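Local coordinates for beta-lactamase (Nostoc sp., PDB 6NHS), which probably hydrolyses the beta-lactam ring of penicillin-type antibiotics, as a serine enzyme of class D, at residues Y116-L119 with A120-G124; V186-I189 with M190-E193. One frame throughout, in Å; residues are numbered along the deposited sequence.

Interaction 1 of 2, residues Y116-L119 with A120-G124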
ATOM      1  N   TYR A 116      -1.896  13.552  -1.534  1.00 24.22           N
ATOM      2  CA  TYR A 116      -2.267  12.626  -2.595  1.00 24.11           C
ATOM      3  C   TYR A 116      -3.604  12.974  -3.229  1.00 24.87           C
ATOM      4  O   TYR A 116      -3.851  12.581  -4.374  1.00 23.56           O
ATOM      5  CB  TYR A 116      -2.262  11.207  -2.037  1.00 22.47           C
ATOM      6  CG  TYR A 116      -0.862  10.653  -1.980  1.00 23.80           C
ATOM      7  CD1 TYR A 116      -0.356   9.912  -3.033  1.00 22.61           C
ATOM      8  CD2 TYR A 116      -0.032  10.910  -0.894  1.00 23.96           C
ATOM      9  CE1 TYR A 116       0.924   9.415  -3.003  1.00 24.42           C
ATOM     10  CE2 TYR A 116       1.259  10.422  -0.854  1.00 23.72           C
ATOM     11  CZ  TYR A 116       1.729   9.671  -1.913  1.00 25.68           C
ATOM     12  OH  TYR A 116       3.006   9.165  -1.891  1.00 24.78           O
ATOM     13  N   GLN A 117      -4.466  13.714  -2.530  1.00 22.57           N
ATOM     14  CA  GLN A 117      -5.677  14.204  -3.175  1.00 26.11           C
ATOM     15  C   GLN A 117      -5.349  15.258  -4.229  1.00 26.52           C
ATOM     16  O   GLN A 117      -5.982  15.299  -5.292  1.00 24.62           O
ATOM     17  CB  GLN A 117      -6.644  14.751  -2.129  1.00 26.49           C
ATOM     18  CG  GLN A 117      -7.296  13.660  -1.279  1.00 27.19           C
ATOM     19  CD  GLN A 117      -8.182  14.238  -0.194  1.00 30.19           C
ATOM     20  OE1 GLN A 117      -7.755  15.095   0.578  1.00 27.72           O
ATOM     21  NE2 GLN A 117      -9.427  13.789  -0.145  1.00 30.00           N
ATOM     22  N   VAL A 118      -4.359  16.117  -3.962  1.00 23.93           N
ATOM     23  CA  VAL A 118      -3.900  17.052  -4.991  1.00 22.36           C
ATOM     24  C   VAL A 118      -3.370  16.283  -6.196  1.00 22.72           C
ATOM     25  O   VAL A 118      -3.700  16.595  -7.347  1.00 24.76           O
ATOM     26  CB  VAL A 118      -2.829  18.006  -4.427  1.00 26.13           C
ATOM     27  CG1 VAL A 118      -2.275  18.897  -5.544  1.00 27.00           C
ATOM     28  CG2 VAL A 118      -3.393  18.853  -3.291  1.00 25.21           C
ATOM     29  N   LEU A 119      -2.545  15.259  -5.946  1.00 21.13           N
ATOM     30  CA  LEU A 119      -1.979  14.484  -7.049  1.00 24.42           C
ATOM     31  C   LEU A 119      -3.077  13.880  -7.913  1.00 23.39           C
ATOM     32  O   LEU A 119      -3.016  13.949  -9.145  1.00 22.19           O
ATOM     33  CB  LEU A 119      -1.065  13.384  -6.513  1.00 24.65           C
ATOM     34  CG  LEU A 119       0.192  13.812  -5.741  1.00 25.32           C
ATOM     35  CD1 LEU A 119       1.011  12.581  -5.375  1.00 24.16           C
ATOM     36  CD2 LEU A 119       1.044  14.787  -6.559  1.00 21.67           C
ATOM     37  N   ALA A 120      -4.107  13.311  -7.278  1.00 22.85           N
ATOM     38  CA  ALA A 120      -5.183  12.667  -8.026  1.00 25.60           C
ATOM     39  C   ALA A 120      -5.960  13.674  -8.862  1.00 26.78           C
ATOM     40  O   ALA A 120      -6.318  13.384 -10.010  1.00 28.90           O
ATOM     41  CB  ALA A 120      -6.117  11.931  -7.064  1.00 24.61           C
ATOM     42  N   ARG A 121      -6.245  14.855  -8.301  1.00 25.39           N
ATOM     43  CA  ARG A 121      -6.949  15.883  -9.062  1.00 27.26           C
ATOM     44  C   ARG A 121      -6.144  16.311 -10.278  1.00 26.67           C
ATOM     45  O   ARG A 121      -6.701  16.498 -11.366  1.00 27.59           O
ATOM     46  CB  ARG A 121      -7.253  17.099  -8.180  1.00 26.45           C
ATOM     47  CG  ARG A 121      -8.240  16.849  -7.053  1.00 29.33           C
ATOM     48  CD  ARG A 121      -8.496  18.138  -6.230  1.00 29.49           C
ATOM     49  NE  ARG A 121      -9.066  17.785  -4.937  1.00 28.74           N
ATOM     50  CZ  ARG A 121      -8.465  17.955  -3.766  1.00 28.91           C
ATOM     51  NH1 ARG A 121      -7.274  18.539  -3.692  1.00 25.02           N
ATOM     52  NH2 ARG A 121      -9.080  17.557  -2.657  1.00 28.72           N
ATOM     53  N   LYS A 122      -4.830  16.470 -10.113  1.00 24.53           N
ATOM     54  CA  LYS A 122      -3.994  16.932 -11.216  1.00 27.34           C
ATOM     55  C   LYS A 122      -3.817  15.844 -12.272  1.00 28.36           C
ATOM     56  O   LYS A 122      -3.756  16.142 -13.470  1.00 28.24           O
ATOM     57  CB  LYS A 122      -2.643  17.398 -10.679  1.00 23.56           C
ATOM     58  CG  LYS A 122      -2.745  18.659  -9.812  1.00 26.42           C
ATOM     59  CD  LYS A 122      -1.391  19.049  -9.234  1.00 27.38           C
ATOM     60  CE  LYS A 122      -0.452  19.606 -10.291  1.00 30.43           C
ATOM     61  NZ  LYS A 122       0.863  19.987  -9.660  1.00 25.94           N
ATOM     62  N   ILE A 123      -3.718  14.581 -11.848  1.00 26.79           N
ATOM     63  CA  ILE A 123      -3.773  13.478 -12.809  1.00 24.71           C
ATOM     64  C   ILE A 123      -5.073  13.547 -13.599  1.00 27.21           C
ATOM     65  O   ILE A 123      -5.083  13.490 -14.833  1.00 28.32           O
ATOM     66  CB  ILE A 123      -3.617  12.124 -12.091  1.00 22.86           C
ATOM     67  CG1 ILE A 123      -2.186  11.978 -11.549  1.00 22.19           C
ATOM     68  CG2 ILE A 123      -3.977  10.972 -13.062  1.00 23.42           C
ATOM     69  CD1 ILE A 123      -2.000  10.924 -10.456  1.00 23.35           C
ATOM     70  N   GLY A 124      -6.189  13.688 -12.897  1.00 27.51           N
ATOM     71  CA  GLY A 124      -7.481  13.811 -13.538  1.00 25.93           C
ATOM     72  C   GLY A 124      -8.123  12.460 -13.805  1.00 28.14           C
ATOM     73  O   GLY A 124      -7.462  11.425 -13.888  1.00 26.63           O
TER
HETATM   74  O   HOH W   1      -8.178  17.734   0.072  1.00 33.13           O
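The guanidinium of Arg121 is the flat group that meets its neighbour across this turn, lying back over Gln117. Over one of its faces sits Gln117 CB, 3.8 Å from Arg121 NH2, and the carbonyl oxygen of the same glutamine stands above that face too, displaced toward the rim. The edge is used differently. There, in the plane of the group, a water accepts from Arg121 NH2 at 2.9 Å and donates to Gln117 OE1 at 2.7 Å, so that the two polar ends are bridged while the stem of the glutamine lies against the guanidinium. The arginine chain runs extended from CG to NE, with CG opposite the carbonyl carbon and beside the backbone N (chi1 -66°), which carries the planar end back along the helix toward Gln117. Asp149 secures both residues from outside: its carboxylate forms a salt bridge with Arg121, and its backbone oxygen takes a bond from Gln117 NE2. Next to this pair, Val118 and Lys122 lie side by side and point the same way, with Val118 CG1 3.8 Å from Lys122 CD; the amine beyond reaches the carbonyl of Val78. On the buried side Ile123 folds its CG1 branch over the carbonyl of Leu119, CG1 to O 3.2 Å, and both side chains pack on helix 65-76. The backbone beneath is regular, as the nearly straight bond from Ile123 N to Leu119 O (2.9 Å, 168°) illustrates. Gly124, with positive phi, leaves the helical conformation just before helix 125-135 begins. The whole is an i to i+4 arrangement on an amphipathic alpha-helix, here helix 113-123 of the helical part of the penicillin-binding-protein and serine beta-lactamase fold.

Interaction 2 of 2, residues V186-I189 with M190-E193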
ATOM      1  N   VAL A 186       9.793   5.661  -6.544  1.00 23.36           N
ATOM      2  CA  VAL A 186       8.748   5.096  -5.693  1.00 25.88           C
ATOM      3  C   VAL A 186       9.306   3.983  -4.814  1.00 28.32           C
ATOM      4  O   VAL A 186       8.962   3.878  -3.629  1.00 25.48           O
ATOM      5  CB  VAL A 186       7.566   4.616  -6.550  1.00 24.92           C
ATOM      6  CG1 VAL A 186       6.553   3.873  -5.687  1.00 24.85           C
ATOM      7  CG2 VAL A 186       6.907   5.822  -7.245  1.00 22.59           C
ATOM      8  N   GLN A 187      10.172   3.133  -5.369  1.00 28.00           N
ATOM      9  CA  GLN A 187      10.765   2.081  -4.556  1.00 27.10           C
ATOM     10  C   GLN A 187      11.595   2.664  -3.420  1.00 29.34           C
ATOM     11  O   GLN A 187      11.666   2.071  -2.342  1.00 27.30           O
ATOM     12  CB  GLN A 187      11.601   1.145  -5.434  1.00 28.19           C
ATOM     13  CG  GLN A 187      10.717   0.277  -6.345  1.00 30.50           C
ATOM     14  CD  GLN A 187      11.498  -0.563  -7.335  1.00 39.20           C
ATOM     15  OE1 GLN A 187      12.493  -0.113  -7.917  1.00 41.95           O
ATOM     16  NE2 GLN A 187      11.041  -1.798  -7.543  1.00 38.43           N
ATOM     17  N   ASP A 188      12.187   3.845  -3.621  1.00 30.84           N
ATOM     18  CA  ASP A 188      12.977   4.445  -2.551  1.00 25.81           C
ATOM     19  C   ASP A 188      12.093   4.992  -1.436  1.00 25.55           C
ATOM     20  O   ASP A 188      12.410   4.811  -0.253  1.00 25.02           O
ATOM     21  CB  ASP A 188      13.880   5.545  -3.101  1.00 25.61           C
ATOM     22  CG  ASP A 188      14.892   6.018  -2.078  1.00 29.23           C
ATOM     23  OD1 ASP A 188      15.809   5.245  -1.746  1.00 32.29           O
ATOM     24  OD2 ASP A 188      14.766   7.161  -1.596  1.00 31.40           O
ATOM     25  N   ILE A 189      10.991   5.672  -1.779  1.00 25.16           N
ATOM     26  CA  ILE A 189      10.148   6.236  -0.730  1.00 27.84           C
ATOM     27  C   ILE A 189       9.361   5.157   0.006  1.00 27.01           C
ATOM     28  O   ILE A 189       8.856   5.416   1.103  1.00 26.57           O
ATOM     29  CB  ILE A 189       9.177   7.315  -1.266  1.00 27.04           C
ATOM     30  CG1 ILE A 189       8.003   6.682  -2.014  1.00 28.07           C
ATOM     31  CG2 ILE A 189       9.913   8.353  -2.136  1.00 25.38           C
ATOM     32  CD1 ILE A 189       7.005   7.724  -2.555  1.00 30.81           C
HETATM   33  N   MSE A 190       9.247   3.957  -0.561  1.00 23.36           N
HETATM   34  CA  MSE A 190       8.595   2.833   0.111  1.00 27.26           C
HETATM   35  C   MSE A 190       9.447   2.210   1.219  1.00 28.74           C
HETATM   36  O   MSE A 190       8.951   1.393   1.985  1.00 27.84           O
HETATM   37  CB  MSE A 190       8.232   1.733  -0.894  1.00 25.51           C
HETATM   38  CG  MSE A 190       7.082   2.071  -1.833  1.00 27.39           C
HETATM   39 SE   MSE A 190       6.822   0.657  -3.141  0.73 29.74          SE
HETATM   40  CE  MSE A 190       6.269  -0.766  -1.920  1.00 30.60           C
ATOM     41  N   ILE A 191      10.730   2.571   1.299  1.00 28.52           N
ATOM     42  CA  ILE A 191      11.602   1.937   2.286  1.00 27.78           C
ATOM     43  C   ILE A 191      11.065   2.230   3.678  1.00 30.46           C
ATOM     44  O   ILE A 191      10.951   3.393   4.084  1.00 28.30           O
ATOM     45  CB  ILE A 191      13.051   2.415   2.135  1.00 30.42           C
ATOM     46  CG1 ILE A 191      13.662   1.933   0.815  1.00 28.83           C
ATOM     47  CG2 ILE A 191      13.897   1.939   3.339  1.00 32.38           C
ATOM     48  CD1 ILE A 191      15.070   2.495   0.562  1.00 29.54           C
ATOM     49  N   TYR A 192      10.723   1.173   4.413  1.00 29.62           N
ATOM     50  CA  TYR A 192      10.200   1.275   5.770  1.00 31.24           C
ATOM     51  C   TYR A 192      11.236   0.928   6.830  1.00 33.59           C
ATOM     52  O   TYR A 192      11.326   1.607   7.861  1.00 29.89           O
ATOM     53  CB  TYR A 192       8.976   0.357   5.934  1.00 33.37           C
ATOM     54  CG  TYR A 192       8.439   0.324   7.345  1.00 39.51           C
ATOM     55  CD1 TYR A 192       7.710   1.392   7.853  1.00 45.20           C
ATOM     56  CD2 TYR A 192       8.674  -0.763   8.177  1.00 37.78           C
ATOM     57  CE1 TYR A 192       7.227   1.375   9.148  1.00 49.03           C
ATOM     58  CE2 TYR A 192       8.192  -0.790   9.471  1.00 41.97           C
ATOM     59  CZ  TYR A 192       7.470   0.282   9.950  1.00 48.74           C
ATOM     60  OH  TYR A 192       6.989   0.266  11.240  1.00 53.64           O
ATOM     61  N   GLU A 193      12.033  -0.109   6.593  1.00 30.69           N
ATOM     62  CA  GLU A 193      13.004  -0.567   7.572  1.00 32.90           C
ATOM     63  C   GLU A 193      14.141  -1.246   6.827  1.00 34.95           C
ATOM     64  O   GLU A 193      13.907  -1.964   5.854  1.00 36.41           O
ATOM     65  CB  GLU A 193      12.351  -1.525   8.571  1.00 32.71           C
ATOM     66  CG  GLU A 193      13.261  -2.062   9.640  1.00 34.88           C
ATOM     67  CD  GLU A 193      12.475  -2.810  10.686  1.00 39.25           C
ATOM     68  OE1 GLU A 193      11.710  -2.157  11.427  1.00 40.74           O
ATOM     69  OE2 GLU A 193      12.599  -4.046  10.745  1.00 38.96           O
TER
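Val186 and Met190, the latter a selenomethionine, meet where helix 180-189 runs out into strand 191-194, an outermost strand of the antiparallel sheet in this beta-lactamase fold. Their side chains cross at a slant, Val186 CG1 lying 4.1 Å from Met190 SE. The Met190 side chain also passes over the carbonyl of Val186, its CG 3.2 Å from Val186 O, and it bends at chi3 (65°), turning the terminal methyl out of the line of the chain. Beneath the side chains, Met190 N donates to Val186 O at 3.1 Å with a bent N-H...O angle of 140°, the final bond of helical i to i+4 spacing here. One residue later the spacing shortens: Ile191 N turns back to Asp188 O. In a second shell, Val186 rests on Ser70, Leu71 and Leu74 of helix 65-76, while Met190 reaches Ile67 of that helix, Phe108 and Tyr220. Backbone bonds of Met190 with Gly202 and of Tyr192 and Glu193 with Leu200 attach the emerging strand to strand 198-207, the last two forming a classic beta bulge. Asp188 is held by a salt bridge from OD2 to Arg105, and its other oxygen, OD1, lies 3.7 Å from Ile191 CD1. The Ile191 N to Asp188 O bond, 3.2 Å long, comes in from above the carbonyl plane, 61° out of it.

Overall arrangement
Interactions 1 and 2 follow one another along the chain, their centres about 21 Å apart, yet their nearest atoms come within about 4 Å without touching. What joins them is shared neighbours. Helix 65-76 receives side chains from both, and Ser70 is a common point: it is hydrogen-bonded to Tyr116 OH of interaction 1 and packed against Val186 of interaction 2. Phe108 of helix 104-110 likewise touches Tyr116, Ile189 and Met190. Helix 65-76 also carries Lys66 of a probable SxxK motif with Ser63, as in class D enzymes; the Tyr116 side chain touches Lys66 and lies about 3 Å from a bound formic acid, probably from the crystallisation liquor, whereas Met190 stays near that motif without contact.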